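Local atomic coordinates of oligopeptide ABC transporter, periplasmic oligopeptide-binding protein, putative (Thermotoga maritima MSB8, PDB entry 5IPW), a protein that probably binds oligopeptides in the periplasm and passes them to an ABC transporter for uptake. Residues E81-W87 against V182-T188; W152-K158 against F169-Y175; A338-N344 against F487-N493. All coordinates share one frame; numbering follows the deposited sequence.

Contact 1: residues E81-W87 against V182-T188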
loop_
_atom_site.group_PDB
_atom_site.type_symbol
_atom_site.label_atom_id
_atom_site.label_comp_id
_atom_site.label_asym_id
_atom_site.label_seq_id
_atom_site.Cartn_x
_atom_site.Cartn_y
_atom_site.Cartn_z
ATOM N N GLU A 81 -1.404 13.685 4.087
ATOM C CA GLU A 81 -1.628 13.617 2.652
ATOM C C GLU A 81 -3.075 13.832 2.259
ATOM O O GLU A 81 -3.999 13.429 2.963
ATOM C CB GLU A 81 -1.146 12.270 2.098
ATOM C CG GLU A 81 0.307 12.283 1.658
ATOM C CD GLU A 81 0.873 10.890 1.489
ATOM O OE1 GLU A 81 0.160 10.000 0.966
ATOM O OE2 GLU A 81 2.035 10.687 1.892
ATOM N N VAL A 82 -3.253 14.470 1.110
ATOM C CA VAL A 82 -4.575 14.663 0.527
ATOM C C VAL A 82 -4.542 14.277 -0.946
ATOM O O VAL A 82 -3.525 14.429 -1.622
ATOM C CB VAL A 82 -5.090 16.114 0.699
ATOM C CG1 VAL A 82 -5.299 16.433 2.171
ATOM C CG2 VAL A 82 -4.147 17.125 0.057
ATOM N N LYS A 83 -5.672 13.778 -1.426
ATOM C CA LYS A 83 -5.779 13.219 -2.768
ATOM C C LYS A 83 -6.946 13.874 -3.492
ATOM O O LYS A 83 -7.850 14.407 -2.850
ATOM C CB LYS A 83 -6.006 11.701 -2.679
ATOM C CG LYS A 83 -5.090 10.990 -1.691
ATOM C CD LYS A 83 -3.635 11.036 -2.138
ATOM C CE LYS A 83 -2.711 10.415 -1.105
ATOM N NZ LYS A 83 -1.280 10.649 -1.453
ATOM N N LEU A 84 -6.929 13.832 -4.823
ATOM C CA LEU A 84 -8.091 14.239 -5.604
ATOM C C LEU A 84 -9.221 13.303 -5.255
ATOM O O LEU A 84 -10.366 13.711 -5.090
ATOM C CB LEU A 84 -7.804 14.165 -7.099
ATOM C CG LEU A 84 -6.854 15.231 -7.639
ATOM C CD1 LEU A 84 -6.570 14.994 -9.111
ATOM C CD2 LEU A 84 -7.430 16.622 -7.441
ATOM N N ALA A 85 -8.881 12.033 -5.137
ATOM C CA ALA A 85 -9.821 11.043 -4.675
ATOM C C ALA A 85 -9.070 10.044 -3.820
ATOM O O ALA A 85 -8.004 9.563 -4.206
ATOM C CB ALA A 85 -10.477 10.353 -5.856
ATOM N N PHE A 86 -9.623 9.748 -2.651
ATOM C CA PHE A 86 -8.977 8.849 -1.709
ATOM C C PHE A 86 -9.345 7.419 -2.016
ATOM O O PHE A 86 -10.360 7.146 -2.673
ATOM C CB PHE A 86 -9.406 9.160 -0.276
ATOM C CG PHE A 86 -8.902 10.474 0.234
ATOM C CD1 PHE A 86 -7.641 10.576 0.797
ATOM C CD2 PHE A 86 -9.689 11.606 0.167
ATOM C CE1 PHE A 86 -7.172 11.783 1.275
ATOM C CE2 PHE A 86 -9.224 12.820 0.648
ATOM C CZ PHE A 86 -7.961 12.906 1.201
ATOM N N TRP A 87 -8.516 6.506 -1.523
ATOM C CA TRP A 87 -8.933 5.123 -1.376
ATOM C C TRP A 87 -10.133 5.128 -0.444
ATOM O O TRP A 87 -10.248 5.988 0.426
ATOM C CB TRP A 87 -7.834 4.270 -0.717
ATOM C CG TRP A 87 -6.633 3.949 -1.548
ATOM C CD1 TRP A 87 -5.335 4.193 -1.222
ATOM C CD2 TRP A 87 -6.610 3.289 -2.820
ATOM N NE1 TRP A 87 -4.499 3.737 -2.211
ATOM C CE2 TRP A 87 -5.256 3.180 -3.209
ATOM C CE3 TRP A 87 -7.600 2.782 -3.670
ATOM C CZ2 TRP A 87 -4.867 2.588 -4.413
ATOM C CZ3 TRP A 87 -7.213 2.194 -4.869
ATOM C CH2 TRP A 87 -5.859 2.103 -5.229
ATOM N N VAL A 182 -4.110 7.664 -8.547
ATOM C CA VAL A 182 -4.612 8.905 -7.955
ATOM C C VAL A 182 -4.720 8.895 -6.423
ATOM O O VAL A 182 -4.355 9.883 -5.789
ATOM C CB VAL A 182 -5.962 9.308 -8.585
ATOM C CG1 VAL A 182 -6.560 10.516 -7.883
ATOM C CG2 VAL A 182 -5.768 9.620 -10.060
ATOM N N PRO A 183 -5.221 7.799 -5.826
ATOM C CA PRO A 183 -5.272 7.701 -4.364
ATOM C C PRO A 183 -3.906 7.535 -3.712
ATOM O O PRO A 183 -3.785 7.741 -2.507
ATOM C CB PRO A 183 -6.087 6.429 -4.108
ATOM C CG PRO A 183 -6.619 6.009 -5.422
ATOM C CD PRO A 183 -5.717 6.574 -6.458
ATOM N N TYR A 184 -2.906 7.132 -4.496
ATOM C CA TYR A 184 -1.560 6.921 -3.989
ATOM C C TYR A 184 -0.731 8.203 -4.067
ATOM O O TYR A 184 -0.042 8.559 -3.108
ATOM C CB TYR A 184 -0.851 5.795 -4.766
ATOM C CG TYR A 184 0.539 5.513 -4.234
ATOM C CD1 TYR A 184 0.721 4.693 -3.131
ATOM C CD2 TYR A 184 1.669 6.098 -4.808
ATOM C CE1 TYR A 184 1.986 4.445 -2.616
ATOM C CE2 TYR A 184 2.941 5.859 -4.298
ATOM C CZ TYR A 184 3.094 5.030 -3.196
ATOM O OH TYR A 184 4.341 4.775 -2.660
ATOM N N GLY A 185 -0.797 8.882 -5.211
ATOM C CA GLY A 185 0.131 9.965 -5.535
ATOM C C GLY A 185 -0.344 11.363 -5.205
ATOM O O GLY A 185 -1.405 11.556 -4.602
ATOM N N GLY A 186 0.451 12.344 -5.635
ATOM C CA GLY A 186 0.267 13.752 -5.252
ATOM C C GLY A 186 -0.377 14.623 -6.320
ATOM O O GLY A 186 0.077 15.757 -6.573
ATOM N N PHE A 187 -1.466 14.117 -6.905
ATOM C CA PHE A 187 -2.110 14.772 -8.041
ATOM C C PHE A 187 -2.875 16.047 -7.684
ATOM O O PHE A 187 -3.410 16.719 -8.570
ATOM C CB PHE A 187 -2.994 13.770 -8.793
ATOM C CG PHE A 187 -2.206 12.653 -9.402
ATOM C CD1 PHE A 187 -1.581 12.821 -10.628
ATOM C CD2 PHE A 187 -2.020 11.463 -8.721
ATOM C CE1 PHE A 187 -0.810 11.809 -11.180
ATOM C CE2 PHE A 187 -1.256 10.444 -9.267
ATOM C CZ PHE A 187 -0.648 10.616 -10.499
ATOM N N THR A 188 -2.893 16.399 -6.400
ATOM C CA THR A 188 -3.493 17.648 -5.964
ATOM C C THR A 188 -2.648 18.850 -6.356
ATOM O O THR A 188 -3.124 19.979 -6.325
ATOM C CB THR A 188 -3.714 17.656 -4.447
ATOM O OG1 THR A 188 -2.481 17.367 -3.786
ATOM C CG2 THR A 188 -4.758 16.606 -4.067
HETATM O O HOH W 1 -3.676 12.960 -5.721
HETATM O O HOH W 2 -6.056 7.648 -0.682
#
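Lys83 reaches from beside the edge strand 85-87 into the turn 182-188, where it meets a row of backbone carbonyls. The strand borders a five-stranded antiparallel sheet of this family 5 solute-binding protein. CG of the lysine lies anti to the carbonyl carbon (chi1 -46°) and the chain bends at chi2 (-66°), and beyond that it runs extended. Lys83 CB sits 4.0 Å from Val182 O and over one face of the Phe86 ring, offset toward the rim. CG then passes Pro183 O, CD lies between Pro183 O and Gly185 O, and CE comes close to Pro183 O. At the tip, Lys83 NZ donates to Tyr184 O at 2.9 Å. Lys83 NZ also donates to Gly185 O at 3.3 Å. It stands well above both carbonyl planes. Glu81 OE1 takes a third bond from Lys83 NZ at 2.9 Å, a salt bridge, and also pairs with Arg619. Three oxygens thus grip the ammonium group and probably help to keep it charged. Further along, Leu84 CD1 packs on Phe187 CB at 3.8 Å, and Leu84 CB on Val182 CG1. Thr188 CG2 lies against the backbone of Val82 and Lys83. Water 2 accepts from Trp87 N and donates to Pro183 O. The indole NE1 of Trp87 bonds to Val617 O. Pro183 CB stands over the five-membered ring of Trp87, 3.4 Å from its centroid and 8° off the ring normal, a CH-pi contact.

Contact 2: residues W152-K158 against F169-Y175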
loop_
_atom_site.group_PDB
_atom_site.type_symbol
_atom_site.label_atom_id
_atom_site.label_comp_id
_atom_site.label_asym_id
_atom_site.label_seq_id
_atom_site.Cartn_x
_atom_site.Cartn_y
_atom_site.Cartn_z
ATOM N N TRP A 152 3.388 6.830 -14.631
ATOM C CA TRP A 152 2.285 7.476 -15.353
ATOM C C TRP A 152 2.733 8.607 -16.277
ATOM O O TRP A 152 2.098 8.842 -17.301
ATOM C CB TRP A 152 1.212 7.997 -14.378
ATOM C CG TRP A 152 1.705 9.050 -13.426
ATOM C CD1 TRP A 152 2.244 8.847 -12.193
ATOM C CD2 TRP A 152 1.713 10.460 -13.640
ATOM N NE1 TRP A 152 2.586 10.041 -11.624
ATOM C CE2 TRP A 152 2.274 11.051 -12.493
ATOM C CE3 TRP A 152 1.306 11.282 -14.690
ATOM C CZ2 TRP A 152 2.435 12.425 -12.365
ATOM C CZ3 TRP A 152 1.465 12.650 -14.561
ATOM C CH2 TRP A 152 2.025 13.206 -13.409
ATOM N N TYR A 153 3.803 9.315 -15.925
ATOM C CA TYR A 153 4.299 10.397 -16.784
ATOM C C TYR A 153 5.054 9.877 -18.010
ATOM O O TYR A 153 5.076 10.543 -19.044
ATOM C CB TYR A 153 5.188 11.368 -16.004
ATOM C CG TYR A 153 5.553 12.628 -16.777
ATOM C CD1 TYR A 153 4.734 13.759 -16.744
ATOM C CD2 TYR A 153 6.714 12.689 -17.542
ATOM C CE1 TYR A 153 5.068 14.912 -17.447
ATOM C CE2 TYR A 153 7.059 13.836 -18.245
ATOM C CZ TYR A 153 6.234 14.945 -18.196
ATOM O OH TYR A 153 6.577 16.084 -18.892
ATOM N N ASN A 154 5.676 8.702 -17.893
ATOM C CA ASN A 154 6.408 8.096 -19.012
ATOM C C ASN A 154 5.473 7.569 -20.092
ATOM O O ASN A 154 5.835 7.534 -21.268
ATOM C CB ASN A 154 7.360 7.003 -18.523
ATOM C CG ASN A 154 8.625 7.574 -17.902
ATOM O OD1 ASN A 154 9.114 8.625 -18.322
ATOM N ND2 ASN A 154 9.163 6.884 -16.899
ATOM N N ILE A 155 4.271 7.163 -19.698
ATOM C CA ILE A 155 3.185 7.067 -20.659
ATOM C C ILE A 155 2.934 8.524 -21.031
ATOM O O ILE A 155 2.866 9.376 -20.147
ATOM C CB ILE A 155 1.913 6.442 -20.056
ATOM C CG1 ILE A 155 2.222 5.037 -19.524
ATOM C CG2 ILE A 155 0.797 6.405 -21.097
ATOM C CD1 ILE A 155 1.009 4.248 -19.084
ATOM N N GLY A 156 2.822 8.827 -22.318
ATOM C CA GLY A 156 2.613 10.214 -22.737
ATOM C C GLY A 156 1.359 10.801 -22.112
ATOM O O GLY A 156 0.303 10.164 -22.124
ATOM N N VAL A 157 1.471 12.005 -21.554
ATOM C CA VAL A 157 0.324 12.662 -20.923
ATOM C C VAL A 157 0.284 14.165 -21.201
ATOM O O VAL A 157 1.305 14.851 -21.126
ATOM C CB VAL A 157 0.287 12.410 -19.394
ATOM C CG1 VAL A 157 1.454 13.085 -18.684
ATOM C CG2 VAL A 157 -1.045 12.862 -18.806
ATOM N N LYS A 158 -0.911 14.659 -21.519
ATOM C CA LYS A 158 -1.155 16.089 -21.679
ATOM C C LYS A 158 -2.165 16.519 -20.616
ATOM O O LYS A 158 -3.229 15.910 -20.479
ATOM C CB LYS A 158 -1.688 16.397 -23.087
ATOM C CG LYS A 158 -0.935 17.503 -23.820
ATOM C CD LYS A 158 -1.022 18.852 -23.115
ATOM C CE LYS A 158 0.044 19.819 -23.617
ATOM N NZ LYS A 158 0.401 20.837 -22.588
ATOM N N PHE A 169 -6.623 15.134 -17.819
ATOM C CA PHE A 169 -5.441 14.328 -18.094
ATOM C C PHE A 169 -5.725 13.529 -19.354
ATOM O O PHE A 169 -6.601 12.667 -19.341
ATOM C CB PHE A 169 -5.168 13.352 -16.943
ATOM C CG PHE A 169 -4.753 14.016 -15.657
ATOM C CD1 PHE A 169 -5.700 14.560 -14.802
ATOM C CD2 PHE A 169 -3.416 14.069 -15.284
ATOM C CE1 PHE A 169 -5.322 15.160 -13.615
ATOM C CE2 PHE A 169 -3.033 14.671 -14.097
ATOM C CZ PHE A 169 -3.987 15.217 -13.261
ATOM N N GLU A 170 -5.013 13.828 -20.440
ATOM C CA GLU A 170 -5.140 13.066 -21.685
ATOM C C GLU A 170 -3.876 12.259 -21.912
ATOM O O GLU A 170 -2.795 12.821 -22.097
ATOM C CB GLU A 170 -5.389 13.987 -22.883
ATOM C CG GLU A 170 -5.492 13.253 -24.219
ATOM C CD GLU A 170 -6.150 14.082 -25.311
ATOM O OE1 GLU A 170 -6.870 13.495 -26.151
ATOM O OE2 GLU A 170 -5.957 15.318 -25.327
ATOM N N PHE A 171 -4.017 10.939 -21.895
ATOM C CA PHE A 171 -2.897 10.043 -22.155
ATOM C C PHE A 171 -2.849 9.652 -23.634
ATOM O O PHE A 171 -3.863 9.696 -24.329
ATOM C CB PHE A 171 -3.018 8.787 -21.290
ATOM C CG PHE A 171 -2.774 9.029 -19.831
ATOM C CD1 PHE A 171 -1.485 9.042 -19.331
ATOM C CD2 PHE A 171 -3.833 9.234 -18.956
ATOM C CE1 PHE A 171 -1.251 9.261 -17.984
ATOM C CE2 PHE A 171 -3.606 9.452 -17.607
ATOM C CZ PHE A 171 -2.311 9.466 -17.121
ATOM N N SER A 172 -1.665 9.282 -24.115
ATOM C CA SER A 172 -1.546 8.669 -25.435
ATOM C C SER A 172 -1.947 7.212 -25.283
ATOM O O SER A 172 -1.255 6.477 -24.594
ATOM C CB SER A 172 -0.110 8.758 -25.953
ATOM O OG SER A 172 0.823 8.334 -24.974
ATOM N N LYS A 173 -3.054 6.813 -25.916
ATOM C CA LYS A 173 -3.645 5.466 -25.765
ATOM C C LYS A 173 -4.470 5.340 -24.475
ATOM O O LYS A 173 -4.461 6.249 -23.638
ATOM C CB LYS A 173 -2.568 4.373 -25.790
ATOM C CG LYS A 173 -1.963 4.050 -24.426
ATOM C CD LYS A 173 -0.510 3.631 -24.535
ATOM C CE LYS A 173 -0.162 2.681 -23.410
ATOM N NZ LYS A 173 1.307 2.514 -23.283
ATOM N N PRO A 174 -5.181 4.207 -24.306
ATOM C CA PRO A 174 -5.868 4.008 -23.039
ATOM C C PRO A 174 -4.931 3.639 -21.898
ATOM O O PRO A 174 -3.819 3.159 -22.127
ATOM C CB PRO A 174 -6.831 2.859 -23.350
ATOM C CG PRO A 174 -7.084 2.999 -24.813
ATOM C CD PRO A 174 -5.697 3.273 -25.321
ATOM N N TYR A 175 -5.402 3.872 -20.676
ATOM C CA TYR A 175 -4.600 3.671 -19.476
ATOM C C TYR A 175 -5.496 3.605 -18.240
ATOM O O TYR A 175 -5.584 4.554 -17.460
ATOM C CB TYR A 175 -3.573 4.798 -19.353
ATOM C CG TYR A 175 -2.595 4.650 -18.212
ATOM C CD1 TYR A 175 -2.051 3.409 -17.880
ATOM C CD2 TYR A 175 -2.188 5.761 -17.481
ATOM C CE1 TYR A 175 -1.144 3.283 -16.840
ATOM C CE2 TYR A 175 -1.283 5.644 -16.439
ATOM C CZ TYR A 175 -0.764 4.406 -16.121
ATOM O OH TYR A 175 0.136 4.297 -15.091
#
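This is a beta hairpin contact, where strand 157-163 pairs with strand 166-171 at one border of a five-stranded antiparallel sheet. Through the backbone, Phe169 bonds to Tyr111 of strand 110-115, and Phe171 to Arg109 just before it. Lys158 and Glu170 form a hydrogen-bonded pair: Lys158 N to Glu170 O and Glu170 N to Lys158 O are both 2.7 Å, with nearly straight N-H directions. Val157 faces Phe171 in the next, non-hydrogen-bonded pair. Past it, Ser172 N donates to Gly156 O at 2.9 Å, from above the carbonyl plane. Ser172 OG adds a weak bond to the same oxygen.

The Phe171 ring is covered on both faces. Val157 CG2 lies over one, 3.9 Å from the ring centroid and offset toward the rim, because it is set anti to its own backbone N. Tyr175 CD2 lies over the centre of the opposite face. Trp152 O, in helix 151-154, meets the ring edge at Phe171 CE1, 3.4 Å away. Tyr175 in turn offers a face to Ile155, whose CD1 sits over the ring centre, 14° off the normal. Ile155 CG2 touches Phe171 CD1 at 3.9 Å, so the two branches of one isoleucine reach two rings. Trp152 of the short helix and Ile155 just after it thus pack on Phe171 and Tyr175, beside an antiparallel beta hairpin that borders the sheet.

Contact 3: residues A338-N344 against F487-N493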
loop_
_atom_site.group_PDB
_atom_site.type_symbol
_atom_site.label_atom_id
_atom_site.label_comp_id
_atom_site.label_asym_id
_atom_site.label_seq_id
_atom_site.Cartn_x
_atom_site.Cartn_y
_atom_site.Cartn_z
ATOM N N ALA A 338 3.412 -14.987 5.463
ATOM C CA ALA A 338 4.691 -14.541 5.989
ATOM C C ALA A 338 5.843 -15.351 5.388
ATOM O O ALA A 338 6.991 -14.902 5.402
ATOM C CB ALA A 338 4.705 -14.663 7.501
ATOM N N SER A 339 5.542 -16.548 4.878
ATOM C CA SER A 339 6.576 -17.431 4.335
ATOM C C SER A 339 5.987 -18.503 3.428
ATOM O O SER A 339 5.532 -19.533 3.908
ATOM C CB SER A 339 7.364 -18.086 5.473
ATOM O OG SER A 339 8.483 -18.802 4.976
ATOM N N ARG A 340 6.002 -18.243 2.120
ATOM C CA ARG A 340 5.480 -19.176 1.120
ATOM C C ARG A 340 6.604 -19.791 0.290
ATOM O O ARG A 340 7.758 -19.379 0.395
ATOM C CB ARG A 340 4.434 -18.506 0.212
ATOM C CG ARG A 340 4.818 -17.173 -0.420
ATOM C CD ARG A 340 5.731 -17.275 -1.641
ATOM N NE ARG A 340 5.995 -15.945 -2.189
ATOM C CZ ARG A 340 6.379 -15.673 -3.436
ATOM N NH1 ARG A 340 6.574 -16.640 -4.330
ATOM N NH2 ARG A 340 6.571 -14.407 -3.793
ATOM N N ILE A 341 6.250 -20.782 -0.529
ATOM C CA ILE A 341 7.209 -21.488 -1.375
ATOM C C ILE A 341 6.653 -21.698 -2.777
ATOM O O ILE A 341 5.448 -21.869 -2.974
ATOM C CB ILE A 341 7.606 -22.856 -0.770
ATOM C CG1 ILE A 341 8.834 -23.437 -1.477
ATOM C CG2 ILE A 341 6.450 -23.850 -0.831
ATOM C CD1 ILE A 341 9.374 -24.687 -0.811
ATOM N N SER A 342 7.544 -21.659 -3.755
ATOM C CA SER A 342 7.215 -22.100 -5.097
ATOM C C SER A 342 8.281 -23.103 -5.526
ATOM O O SER A 342 9.454 -22.973 -5.170
ATOM C CB SER A 342 7.105 -20.923 -6.074
ATOM O OG SER A 342 8.121 -19.965 -5.869
ATOM N N LEU A 343 7.853 -24.134 -6.240
ATOM C CA LEU A 343 8.773 -25.124 -6.775
ATOM C C LEU A 343 9.262 -24.639 -8.130
ATOM O O LEU A 343 8.622 -23.805 -8.766
ATOM C CB LEU A 343 8.076 -26.480 -6.911
ATOM C CG LEU A 343 7.374 -27.011 -5.656
ATOM C CD1 LEU A 343 6.473 -28.173 -6.029
ATOM C CD2 LEU A 343 8.379 -27.415 -4.585
ATOM N N ASN A 344 10.399 -25.160 -8.571
ATOM C CA ASN A 344 10.963 -24.753 -9.845
ATOM C C ASN A 344 10.252 -25.484 -10.985
ATOM O O ASN A 344 10.584 -26.618 -11.310
ATOM C CB ASN A 344 12.474 -25.013 -9.855
ATOM C CG ASN A 344 13.166 -24.398 -11.055
ATOM O OD1 ASN A 344 12.521 -23.989 -12.021
ATOM N ND2 ASN A 344 14.490 -24.337 -11.002
ATOM N N PHE A 487 17.872 -23.887 -8.692
ATOM C CA PHE A 487 17.187 -24.204 -7.453
ATOM C C PHE A 487 16.084 -25.226 -7.706
ATOM O O PHE A 487 15.603 -25.374 -8.827
ATOM C CB PHE A 487 16.600 -22.931 -6.817
ATOM C CG PHE A 487 15.551 -22.263 -7.655
ATOM C CD1 PHE A 487 15.902 -21.362 -8.648
ATOM C CD2 PHE A 487 14.209 -22.546 -7.462
ATOM C CE1 PHE A 487 14.935 -20.755 -9.430
ATOM C CE2 PHE A 487 13.235 -21.940 -8.240
ATOM C CZ PHE A 487 13.598 -21.046 -9.226
ATOM N N ASP A 488 15.698 -25.919 -6.643
ATOM C CA ASP A 488 14.538 -26.794 -6.643
ATOM C C ASP A 488 13.313 -26.016 -6.175
ATOM O O ASP A 488 12.248 -26.070 -6.800
ATOM C CB ASP A 488 14.769 -27.986 -5.706
ATOM C CG ASP A 488 16.056 -28.723 -6.002
ATOM O OD1 ASP A 488 16.366 -28.895 -7.188
ATOM O OD2 ASP A 488 16.758 -29.130 -5.056
ATOM N N ALA A 489 13.471 -25.305 -5.062
ATOM C CA ALA A 489 12.385 -24.520 -4.489
ATOM C C ALA A 489 12.894 -23.277 -3.748
ATOM O O ALA A 489 13.913 -23.327 -3.048
ATOM C CB ALA A 489 11.559 -25.387 -3.563
ATOM N N MET A 490 12.158 -22.177 -3.916
ATOM C CA MET A 490 12.468 -20.877 -3.316
ATOM C C MET A 490 11.340 -20.434 -2.390
ATOM O O MET A 490 10.164 -20.433 -2.793
ATOM C CB MET A 490 12.597 -19.816 -4.414
ATOM C CG MET A 490 13.810 -19.947 -5.316
ATOM S SD MET A 490 15.306 -19.393 -4.490
ATOM C CE MET A 490 16.440 -19.294 -5.860
ATOM N N VAL A 491 11.684 -20.033 -1.166
ATOM C CA VAL A 491 10.689 -19.428 -0.277
ATOM C C VAL A 491 10.865 -17.908 -0.215
ATOM O O VAL A 491 11.985 -17.377 -0.251
ATOM C CB VAL A 491 10.655 -20.044 1.159
ATOM C CG1 VAL A 491 11.007 -21.527 1.138
ATOM C CG2 VAL A 491 11.548 -19.286 2.130
ATOM N N TRP A 492 9.732 -17.224 -0.119
ATOM C CA TRP A 492 9.690 -15.777 0.041
ATOM C C TRP A 492 8.372 -15.439 0.714
ATOM O O TRP A 492 7.431 -16.242 0.674
ATOM C CB TRP A 492 9.756 -15.098 -1.327
ATOM C CG TRP A 492 10.092 -13.633 -1.301
ATOM C CD1 TRP A 492 9.250 -12.585 -1.563
ATOM C CD2 TRP A 492 11.372 -13.058 -1.033
ATOM N NE1 TRP A 492 9.930 -11.397 -1.466
ATOM C CE2 TRP A 492 11.234 -11.659 -1.142
ATOM C CE3 TRP A 492 12.623 -13.589 -0.712
ATOM C CZ2 TRP A 492 12.297 -10.791 -0.933
ATOM C CZ3 TRP A 492 13.674 -12.724 -0.506
ATOM C CH2 TRP A 492 13.506 -11.342 -0.613
ATOM N N ASN A 493 8.296 -14.262 1.329
ATOM C CA ASN A 493 7.028 -13.788 1.874
ATOM C C ASN A 493 6.087 -13.457 0.734
ATOM O O ASN A 493 6.437 -13.608 -0.433
ATOM C CB ASN A 493 7.230 -12.570 2.773
ATOM C CG ASN A 493 7.757 -11.361 2.018
ATOM O OD1 ASN A 493 7.144 -10.892 1.054
ATOM N ND2 ASN A 493 8.901 -10.852 2.453
#
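Two torsions bring the Arg340 guanidinium beside Trp492 CB, with Asn493 O at its edge: CG lies between its backbone N and carbonyl carbon (chi1 50°), and chi2 is 79°. In Asn344 CG is instead anti to the backbone N, which carries the amide across to Phe487. Arg340 lies in strand 340-343 and Asn344 follows it. This strand runs antiparallel to strand 489-493 in a mixed five-stranded sheet. Strand 340-343 lies between 489-494 and 589-591. The strand order agrees with the type II periplasmic-binding-protein fold.

Two hydrogen-bonded pairs, Arg340 with Trp492 and Ser342 with Met490, join the strands. Asn344 N then continues the register to Asp488 O at 2.7 Å. On the Ile341 and Leu343 side, Ile341 CD1 meets Ala489 CB at 3.6 Å and Ile341 CG1 meets Val491 CG1 at 3.9 Å. Helix 448-462 covers Ile341 and Val491 through Trp454. On the other side, Arg340 NE donates to Asn493 O at 3.0 Å. The acceptor lies in the guanidinium plane, while NE stands above the carbonyl plane. NH2 reaches the same oxygen only weakly and forms a salt bridge with Asp516. Trp492 CB sits over one guanidinium face, with the indole plane almost perpendicular to it.

At the far end, the Asn344 amide stacks on the Phe487 ring, the planes 16° apart. Its ND2 lies over the ring centre, and Met490 CG covers the opposite face near the rim. Asn344 ND2 donates almost straight to Phe487 O at 2.7 Å.

In the fold
Contacts 1 and 2 belong to one region of the fold. Their centres are about 18 Å apart, and both reach the five-stranded antiparallel sheet, at its opposite borders, 85-87 and 157-163. They touch directly: Phe187 CE1 of contact 1 lies 3.4 Å from Trp152 CE2 of contact 2. Along the chain, contact 2 is nested inside the loop that contact 1 closes. Contact 3 comes later in sequence and lies in a separate mixed sheet. Its centre is about 35 Å from that of contact 1 and about 37 Å from that of contact 2. The nearest atoms are about 16 Å and 23 Å away, so contact 3 touches neither of the others.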